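Local coordinates for protein tyrocidine synthase 3 (Brevibacillus parabrevis, PDB 4MRT) that probably carries aminoacyl and peptidyl intermediates of tyrocidine assembly on a phosphopantetheine arm, as the peptidyl carrier domain of a nonribosomal peptide synthetase, at residues Y7-E15 with V28-N36; H43-A51 with E61-A69. The protein carries 1 engineered substitution. One frame throughout, in Å; residues are numbered along the deposited sequence.

Contact 1: Y7-E15 with V28-N36; sequences YVAPTNAVE and VSGIGILDN
Ile33 and Val8 are joined twice, through the backbone and through their side chains. The bond from Ile33 N to Val8 O is 2.8 Å long and lies in the carbonyl plane, with an N-H...O angle of 147°. Beside it a water accepts from Val8 N and Leu34 N and donates to Asp35 OD1, bridging the two loops. The other Asp35 oxygen, OD2, takes Gly32 N at 2.8 Å from above the carboxylate plane, bracing the type I turn from Gly32 to Asp35.

The apolar contacts centre on Ile33, whose branched side chain can reach several partners. Its CG1 sits between the backbone N and the carbonyl carbon (chi1 59°), where it meets Val8 CG1 at 3.7 Å, while CG2 lies against Pro10 CA at the same distance. Val8 turns its other methyl, CG2, to Leu34 CD2 at 3.5 Å. Tyr7 brings CE1 within 3.5 Å of Gly30 O, and its CD1 packs on Gly32, where a side chain would collide with the ring.

Polar side chains order the C-terminal part of segment 7-15. Glu15 OE1 accepts from both Thr11 N and Thr11 OG1, the hydroxyl at 2.6 Å, while the carboxylate also rests on Ile33 CD1. Replacing Glu15 by an alanine removes the carboxylate, which would probably leave Thr11 N and OG1 without this acceptor and uncover Ile33 CD1. Asn12 OD1 receives Glu15 N at 3.0 Å and, weakly, Val14 N; this makes Asn12 the N-cap of helix 13-26, the first helix of the four-helix carrier-protein fold.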
loop_
_atom_site.group_PDB
_atom_site.type_symbol
_atom_site.label_atom_id
_atom_site.label_comp_id
_atom_site.label_asym_id
_atom_site.label_seq_id
_atom_site.Cartn_x
_atom_site.Cartn_y
_atom_site.Cartn_z
ATOM N N TYR A 7 11.676 0.279 -23.278
ATOM C CA TYR A 7 11.696 -1.202 -23.130
ATOM C C TYR A 7 13.082 -1.786 -23.430
ATOM O O TYR A 7 13.657 -1.506 -24.482
ATOM C CB TYR A 7 10.630 -1.842 -24.036
ATOM C CG TYR A 7 10.753 -3.346 -24.142
ATOM C CD1 TYR A 7 10.222 -4.188 -23.167
ATOM C CD2 TYR A 7 11.430 -3.932 -25.225
ATOM C CE1 TYR A 7 10.360 -5.571 -23.262
ATOM C CE2 TYR A 7 11.574 -5.306 -25.332
ATOM C CZ TYR A 7 11.034 -6.120 -24.357
ATOM O OH TYR A 7 11.199 -7.475 -24.462
ATOM N N VAL A 8 13.590 -2.622 -22.528
ATOM C CA VAL A 8 14.835 -3.345 -22.759
ATOM C C VAL A 8 14.593 -4.836 -22.575
ATOM O O VAL A 8 14.204 -5.292 -21.501
ATOM C CB VAL A 8 15.986 -2.861 -21.820
ATOM C CG1 VAL A 8 17.294 -3.559 -22.156
ATOM C CG2 VAL A 8 16.135 -1.347 -21.901
ATOM N N ALA A 9 14.843 -5.614 -23.630
ATOM C CA ALA A 9 14.582 -7.051 -23.587
ATOM C C ALA A 9 15.587 -7.673 -22.637
ATOM O O ALA A 9 16.688 -7.141 -22.506
ATOM C CB ALA A 9 14.719 -7.666 -24.978
ATOM N N PRO A 10 15.214 -8.780 -21.962
ATOM C CA PRO A 10 16.165 -9.508 -21.126
ATOM C C PRO A 10 17.387 -10.009 -21.895
ATOM O O PRO A 10 17.266 -10.413 -23.068
ATOM C CB PRO A 10 15.354 -10.686 -20.601
ATOM C CG PRO A 10 13.931 -10.219 -20.614
ATOM C CD PRO A 10 13.818 -9.160 -21.673
ATOM N N THR A 11 18.540 -9.980 -21.229
ATOM C CA THR A 11 19.829 -10.273 -21.854
ATOM C C THR A 11 20.501 -11.540 -21.310
ATOM O O THR A 11 21.584 -11.913 -21.765
ATOM C CB THR A 11 20.802 -9.101 -21.627
ATOM O OG1 THR A 11 21.118 -9.001 -20.232
ATOM C CG2 THR A 11 20.183 -7.791 -22.103
ATOM N N ASN A 12 19.885 -12.187 -20.329
ATOM C CA ASN A 12 20.436 -13.421 -19.748
ATOM C C ASN A 12 19.346 -14.233 -19.066
ATOM O O ASN A 12 18.202 -13.776 -18.955
ATOM C CB ASN A 12 21.611 -13.133 -18.790
ATOM C CG ASN A 12 21.186 -12.437 -17.501
ATOM O OD1 ASN A 12 20.353 -12.943 -16.736
ATOM N ND2 ASN A 12 21.801 -11.296 -17.228
ATOM N N ALA A 13 19.699 -15.435 -18.616
ATOM C CA ALA A 13 18.715 -16.389 -18.097
ATOM C C ALA A 13 18.020 -15.912 -16.814
ATOM O O ALA A 13 16.849 -16.217 -16.589
ATOM C CB ALA A 13 19.367 -17.745 -17.865
ATOM N N VAL A 14 18.749 -15.182 -15.972
ATOM C CA VAL A 14 18.199 -14.736 -14.695
ATOM C C VAL A 14 17.225 -13.584 -14.912
ATOM O O VAL A 14 16.176 -13.543 -14.285
ATOM C CB VAL A 14 19.307 -14.360 -13.693
ATOM C CG1 VAL A 14 18.700 -13.920 -12.370
ATOM C CG2 VAL A 14 20.232 -15.549 -13.469
ATOM N N GLU A 15 17.552 -12.671 -15.820
ATOM C CA GLU A 15 16.635 -11.608 -16.182
ATOM C C GLU A 15 15.360 -12.183 -16.800
ATOM O O GLU A 15 14.257 -11.765 -16.433
ATOM C CB GLU A 15 17.298 -10.617 -17.125
ATOM C CG GLU A 15 18.407 -9.828 -16.442
ATOM C CD GLU A 15 19.216 -8.986 -17.388
ATOM O OE1 GLU A 15 19.129 -9.209 -18.618
ATOM O OE2 GLU A 15 19.945 -8.101 -16.890
ATOM N N VAL A 28 0.851 -9.398 -16.750
ATOM C CA VAL A 28 1.188 -8.499 -17.846
ATOM C C VAL A 28 2.308 -9.156 -18.621
ATOM O O VAL A 28 3.122 -9.885 -18.056
ATOM C CB VAL A 28 1.562 -7.042 -17.401
ATOM C CG1 VAL A 28 0.960 -6.686 -16.044
ATOM C CG2 VAL A 28 3.063 -6.799 -17.388
ATOM N N SER A 29 2.337 -8.904 -19.920
ATOM C CA SER A 29 3.248 -9.616 -20.812
ATOM C C SER A 29 4.332 -8.671 -21.331
ATOM O O SER A 29 4.094 -7.467 -21.514
ATOM C CB SER A 29 2.447 -10.223 -21.969
ATOM O OG SER A 29 3.318 -10.851 -22.893
ATOM N N GLY A 30 5.525 -9.212 -21.540
ATOM C CA GLY A 30 6.590 -8.478 -22.228
ATOM C C GLY A 30 7.204 -7.364 -21.403
ATOM O O GLY A 30 7.251 -6.209 -21.833
ATOM N N ILE A 31 7.645 -7.704 -20.201
ATOM C CA ILE A 31 8.228 -6.703 -19.288
ATOM C C ILE A 31 9.695 -6.477 -19.653
ATOM O O ILE A 31 10.430 -7.424 -19.815
ATOM C CB ILE A 31 8.088 -7.150 -17.804
ATOM C CG1 ILE A 31 6.602 -7.293 -17.435
ATOM C CG2 ILE A 31 8.783 -6.162 -16.858
ATOM C CD1 ILE A 31 6.335 -7.993 -16.107
ATOM N N GLY A 32 10.110 -5.223 -19.780
ATOM C CA GLY A 32 11.520 -4.892 -19.976
ATOM C C GLY A 32 12.292 -4.915 -18.659
ATOM O O GLY A 32 11.692 -4.915 -17.573
ATOM N N ILE A 33 13.619 -4.910 -18.739
ATOM C CA ILE A 33 14.430 -5.112 -17.547
ATOM C C ILE A 33 14.711 -3.804 -16.816
ATOM O O ILE A 33 15.325 -3.811 -15.752
ATOM C CB ILE A 33 15.758 -5.864 -17.851
ATOM C CG1 ILE A 33 16.606 -5.106 -18.878
ATOM C CG2 ILE A 33 15.452 -7.273 -18.325
ATOM C CD1 ILE A 33 18.039 -5.582 -18.973
ATOM N N LEU A 34 14.285 -2.688 -17.405
ATOM C CA LEU A 34 14.345 -1.388 -16.770
ATOM C C LEU A 34 12.942 -0.910 -16.320
ATOM O O LEU A 34 12.789 0.229 -15.910
ATOM C CB LEU A 34 14.950 -0.369 -17.748
ATOM C CG LEU A 34 16.438 -0.012 -17.713
ATOM C CD1 LEU A 34 17.369 -1.145 -17.293
ATOM C CD2 LEU A 34 16.847 0.572 -19.041
ATOM N N ASP A 35 11.919 -1.753 -16.451
ATOM C CA ASP A 35 10.553 -1.358 -16.096
ATOM C C ASP A 35 10.481 -1.293 -14.570
ATOM O O ASP A 35 10.910 -2.206 -13.870
ATOM C CB ASP A 35 9.496 -2.354 -16.583
ATOM C CG ASP A 35 9.313 -2.363 -18.108
ATOM O OD1 ASP A 35 9.878 -1.509 -18.813
ATOM O OD2 ASP A 35 8.575 -3.258 -18.602
ATOM N N ASN A 36 9.949 -0.217 -14.060
ATOM C CA ASN A 36 9.738 -0.117 -12.618
ATOM C C ASN A 36 8.544 -0.964 -12.162
ATOM O O ASN A 36 7.426 -0.728 -12.589
ATOM C CB ASN A 36 9.542 1.331 -12.215
ATOM C CG ASN A 36 9.393 1.485 -10.715
ATOM O OD1 ASN A 36 8.663 0.745 -10.091
ATOM N ND2 ASN A 36 10.120 2.421 -10.137
HETATM O O HOH W 1 12.641 -1.688 -19.794
#

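Contact 2: H43-A51 with E61-A69; sequences HALKAMAVA and ELPLKVLFA. Engineered in segment 43-51: Ala44 (natural residue Ser). With COA (coenzyme A), chain D.
The Phe68 ring carries the pantetheine arm of coenzyme A on one face, with C6P 3.2 Å above its plane and offset toward the rim. At its edge lie Leu64 O, in plane, and Ala44 CA, 4.3 Å from CZ. Ala47 CB approaches CE2 obliquely, and the ring also stacks with Phe38. Phe68 CG is anti to the carbonyl carbon (chi1 -84°), a setting that carries the ring back toward helix 44-51.

Ala44, an engineered replacement of the natural serine, gives its backbone N to phosphate oxygen O5A at 2.9 Å, near the start of the helix. In carrier proteins the serine at the start of this helix is the phosphopantetheine attachment site; here coenzyme A lies in the pocket, also hydrogen-bonded to the chain of another protein.

Farther along helix 44-51 the packing is apolar. The short Ala47 side chain admits Leu67 CD2 to 3.8 Å from its CB and Leu64 CD1 to 3.9 Å. Val50 CG1 meets Leu67 CD2 at 4.0 Å, the two side chains crossing at about a right angle. Ala51, also small, lets Leu62 O come within 3.8 Å of its CB, and a water donates to Ala51 O and accepts from Leu62 N.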
loop_
_atom_site.group_PDB
_atom_site.type_symbol
_atom_site.label_atom_id
_atom_site.label_comp_id
_atom_site.label_asym_id
_atom_site.label_seq_id
_atom_site.Cartn_x
_atom_site.Cartn_y
_atom_site.Cartn_z
ATOM N N HIS A 43 2.613 -3.837 -6.464
ATOM C CA HIS A 43 2.300 -3.245 -5.166
ATOM C C HIS A 43 2.757 -4.261 -4.121
ATOM O O HIS A 43 3.254 -5.331 -4.483
ATOM C CB HIS A 43 0.814 -2.862 -5.046
ATOM C CG HIS A 43 -0.132 -3.949 -5.426
ATOM N ND1 HIS A 43 -0.587 -4.882 -4.525
ATOM C CD2 HIS A 43 -0.702 -4.262 -6.613
ATOM C CE1 HIS A 43 -1.392 -5.729 -5.138
ATOM N NE2 HIS A 43 -1.480 -5.376 -6.410
ATOM N N ALA A 44 2.596 -3.930 -2.839
ATOM C CA ALA A 44 3.251 -4.645 -1.768
ATOM C C ALA A 44 2.946 -6.118 -1.729
ATOM O O ALA A 44 3.849 -6.914 -1.561
ATOM C CB ALA A 44 2.892 -4.026 -0.439
ATOM N N LEU A 45 1.671 -6.467 -1.818
ATOM C CA LEU A 45 1.263 -7.842 -1.777
ATOM C C LEU A 45 1.942 -8.633 -2.902
ATOM O O LEU A 45 2.479 -9.707 -2.655
ATOM C CB LEU A 45 -0.279 -7.987 -1.847
ATOM C CG LEU A 45 -0.760 -9.407 -1.487
ATOM C CD1 LEU A 45 -0.188 -9.811 -0.135
ATOM C CD2 LEU A 45 -2.288 -9.523 -1.504
ATOM N N LYS A 46 1.941 -8.083 -4.101
ATOM C CA LYS A 46 2.602 -8.737 -5.239
ATOM C C LYS A 46 4.137 -8.747 -5.110
ATOM O O LYS A 46 4.780 -9.643 -5.627
ATOM C CB LYS A 46 2.186 -8.096 -6.549
ATOM C CG LYS A 46 0.755 -8.425 -6.936
ATOM C CD LYS A 46 0.426 -7.780 -8.263
ATOM C CE LYS A 46 -1.012 -7.990 -8.716
ATOM N NZ LYS A 46 -1.542 -9.298 -8.275
ATOM N N ALA A 47 4.717 -7.761 -4.408
ATOM C CA ALA A 47 6.153 -7.786 -4.128
ATOM C C ALA A 47 6.498 -9.005 -3.261
ATOM O O ALA A 47 7.559 -9.597 -3.453
ATOM C CB ALA A 47 6.608 -6.483 -3.457
ATOM N N MET A 48 5.591 -9.390 -2.340
ATOM C CA MET A 48 5.818 -10.547 -1.439
ATOM C C MET A 48 5.834 -11.824 -2.272
ATOM O O MET A 48 6.676 -12.671 -2.065
ATOM C CB MET A 48 4.725 -10.755 -0.380
ATOM C CG MET A 48 4.348 -9.600 0.532
ATOM S SD MET A 48 5.746 -8.879 1.383
ATOM C CE MET A 48 6.056 -7.556 0.233
ATOM N N ALA A 49 4.836 -11.965 -3.140
ATOM C CA ALA A 49 4.773 -13.071 -4.079
ATOM C C ALA A 49 6.026 -13.120 -4.938
ATOM O O ALA A 49 6.553 -14.207 -5.173
ATOM C CB ALA A 49 3.543 -12.962 -4.963
ATOM N N VAL A 50 6.512 -11.972 -5.407
ATOM C CA VAL A 50 7.779 -11.956 -6.152
ATOM C C VAL A 50 8.935 -12.515 -5.325
ATOM O O VAL A 50 9.700 -13.339 -5.836
ATOM C CB VAL A 50 8.153 -10.567 -6.715
ATOM C CG1 VAL A 50 9.600 -10.532 -7.227
ATOM C CG2 VAL A 50 7.208 -10.182 -7.828
ATOM N N ALA A 51 9.072 -12.063 -4.075
ATOM C CA ALA A 51 10.132 -12.523 -3.178
ATOM C C ALA A 51 10.013 -14.015 -2.817
ATOM O O ALA A 51 11.019 -14.733 -2.736
ATOM C CB ALA A 51 10.149 -11.670 -1.914
ATOM N N GLU A 61 17.187 -15.214 -0.475
ATOM C CA GLU A 61 16.324 -14.377 0.334
ATOM C C GLU A 61 16.354 -12.989 -0.272
ATOM O O GLU A 61 17.388 -12.328 -0.248
ATOM C CB GLU A 61 16.852 -14.313 1.770
ATOM C CG GLU A 61 15.801 -13.959 2.804
ATOM C CD GLU A 61 15.154 -15.189 3.420
ATOM O OE1 GLU A 61 14.862 -15.154 4.636
ATOM O OE2 GLU A 61 14.940 -16.190 2.696
ATOM N N LEU A 62 15.235 -12.555 -0.844
ATOM C CA LEU A 62 15.139 -11.204 -1.393
ATOM C C LEU A 62 14.499 -10.290 -0.350
ATOM O O LEU A 62 13.276 -10.296 -0.200
ATOM C CB LEU A 62 14.303 -11.208 -2.674
ATOM C CG LEU A 62 14.029 -9.882 -3.378
ATOM C CD1 LEU A 62 15.332 -9.150 -3.633
ATOM C CD2 LEU A 62 13.276 -10.108 -4.682
ATOM N N PRO A 63 15.315 -9.489 0.369
ATOM C CA PRO A 63 14.679 -8.590 1.324
ATOM C C PRO A 63 13.769 -7.621 0.579
ATOM O O PRO A 63 14.073 -7.178 -0.527
ATOM C CB PRO A 63 15.867 -7.873 1.987
ATOM C CG PRO A 63 17.053 -8.760 1.720
ATOM C CD PRO A 63 16.774 -9.296 0.344
ATOM N N LEU A 64 12.618 -7.334 1.158
ATOM C CA LEU A 64 11.649 -6.506 0.478
ATOM C C LEU A 64 12.169 -5.115 0.226
ATOM O O LEU A 64 11.878 -4.536 -0.821
ATOM C CB LEU A 64 10.330 -6.483 1.228
ATOM C CG LEU A 64 9.374 -7.629 0.880
ATOM C CD1 LEU A 64 9.070 -7.665 -0.608
ATOM C CD2 LEU A 64 9.877 -8.988 1.333
ATOM N N LYS A 65 12.946 -4.588 1.169
ATOM C CA LYS A 65 13.511 -3.252 1.051
ATOM C C LYS A 65 14.394 -3.130 -0.194
ATOM O O LYS A 65 14.458 -2.075 -0.803
ATOM C CB LYS A 65 14.294 -2.853 2.323
ATOM C CG LYS A 65 15.677 -3.482 2.462
ATOM C CD LYS A 65 16.193 -3.494 3.897
ATOM C CE LYS A 65 16.186 -2.100 4.508
ATOM N NZ LYS A 65 17.111 -1.984 5.677
ATOM N N VAL A 66 15.056 -4.220 -0.577
ATOM C CA VAL A 66 15.839 -4.250 -1.810
ATOM C C VAL A 66 14.968 -4.128 -3.060
ATOM O O VAL A 66 15.293 -3.362 -3.973
ATOM C CB VAL A 66 16.707 -5.522 -1.872
ATOM C CG1 VAL A 66 17.317 -5.695 -3.264
ATOM C CG2 VAL A 66 17.788 -5.440 -0.802
ATOM N N LEU A 67 13.857 -4.861 -3.110
ATOM C CA LEU A 67 12.934 -4.749 -4.234
ATOM C C LEU A 67 12.378 -3.330 -4.364
ATOM O O LEU A 67 12.291 -2.770 -5.458
ATOM C CB LEU A 67 11.818 -5.780 -4.080
ATOM C CG LEU A 67 10.731 -5.860 -5.150
ATOM C CD1 LEU A 67 11.250 -5.676 -6.570
ATOM C CD2 LEU A 67 10.038 -7.204 -5.014
ATOM N N PHE A 68 12.036 -2.716 -3.235
ATOM C CA PHE A 68 11.523 -1.336 -3.252
ATOM C C PHE A 68 12.572 -0.296 -3.639
ATOM O O PHE A 68 12.260 0.710 -4.275
ATOM C CB PHE A 68 10.927 -1.001 -1.885
ATOM C CG PHE A 68 9.530 -1.469 -1.729
ATOM C CD1 PHE A 68 8.473 -0.660 -2.137
ATOM C CD2 PHE A 68 9.256 -2.710 -1.197
ATOM C CE1 PHE A 68 7.178 -1.089 -1.996
ATOM C CE2 PHE A 68 7.953 -3.143 -1.065
ATOM C CZ PHE A 68 6.915 -2.340 -1.458
ATOM N N ALA A 69 13.814 -0.537 -3.219
ATOM C CA ALA A 69 14.917 0.387 -3.444
ATOM C C ALA A 69 15.363 0.438 -4.911
ATOM O O ALA A 69 15.719 1.495 -5.404
ATOM C CB ALA A 69 16.087 -0.008 -2.559
HETATM N N1A COA D . 4.966 4.472 4.967
HETATM C C2A COA D . 3.677 4.863 4.941
HETATM N N3A COA D . 3.001 5.147 3.830
HETATM C C4A COA D . 3.625 5.074 2.627
HETATM C C5A COA D . 5.033 4.673 2.561
HETATM C C6A COA D . 5.695 4.365 3.830
HETATM N N6A COA D . 6.988 3.988 3.831
HETATM N N7A COA D . 5.399 4.676 1.264
HETATM C C8A COA D . 4.320 5.074 0.555
HETATM N N9A COA D . 3.272 5.321 1.377
HETATM C C1B COA D . 1.902 5.723 0.976
HETATM C C2B COA D . 1.864 6.628 -0.241
HETATM O O2B COA D . 0.895 7.666 0.009
HETATM C C3B COA D . 1.343 5.695 -1.327
HETATM O O3B COA D . 0.586 6.362 -2.327
HETATM P P3B COA D . 1.125 6.611 -3.833
HETATM O O7A COA D . -0.102 6.696 -4.687
HETATM O O8A COA D . 1.861 7.924 -3.795
HETATM O O9A COA D . 2.024 5.449 -4.110
HETATM C C4B COA D . 0.410 4.820 -0.523
HETATM O O4B COA D . 1.131 4.543 0.650
HETATM C C5B COA D . -0.018 3.534 -1.185
HETATM O O5B COA D . -0.527 2.671 -0.172
HETATM P P1A COA D . -1.001 1.205 -0.622
HETATM O O1A COA D . -2.028 1.346 -1.706
HETATM O O2A COA D . -1.414 0.474 0.631
HETATM O O3A COA D . 0.322 0.632 -1.295
HETATM P P2A COA D . 0.889 -0.850 -1.040
HETATM O O4A COA D . -0.144 -1.800 -0.450
HETATM O O5A COA D . 1.559 -1.294 -2.350
HETATM O O6A COA D . 2.121 -0.684 0.011
HETATM C CBP COA D . 3.504 0.279 1.801
HETATM C CCP COA D . 2.483 0.518 0.679
HETATM C CDP COA D . 3.694 -1.088 2.441
HETATM C CEP COA D . 4.142 1.494 2.429
HETATM C CAP COA D . 4.726 0.022 0.802
HETATM O OAP COA D . 4.844 1.023 -0.224
HETATM C C9P COA D . 6.133 -0.070 1.419
HETATM O O9P COA D . 6.481 -1.030 2.107
HETATM N N8P COA D . 6.982 0.939 1.195
HETATM C C7P COA D . 8.306 0.992 1.813
HETATM C C6P COA D . 9.393 0.366 0.953
HETATM C C5P COA D . 10.768 0.576 1.580
HETATM O O5P COA D . 11.033 -0.082 2.569
HETATM N N4P COA D . 11.629 1.450 1.004
HETATM C C3P COA D . 12.970 1.747 1.537
HETATM C C2P COA D . 14.135 1.357 0.617
HETATM S S1P COA D . 15.754 1.523 1.456
HETATM O O HOH W 2 12.996 -14.230 -0.935
#

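Contact 1 is partly buried and joins the N-terminal loop and first turn of helix 13-26 to the loop that follows that helix, whereas contact 2 is buried and packs helix 44-58 against helix 64-69 and the turn before it. Their centres lie about 17 Å apart, on opposite sides of the chain's centre, and they do not touch. Helix 73-81 links them indirectly: Ile33 touches its Ile73, and Leu62 and Leu67 touch its Leu76. The chemistry follows the setting. Contact 1 is crossed by one backbone bond and a water bridge, with carboxylates bracing each segment, around one isoleucine; in contact 2 small alanines and larger aliphatic side chains fit helix to helix, beside the coenzyme A pocket.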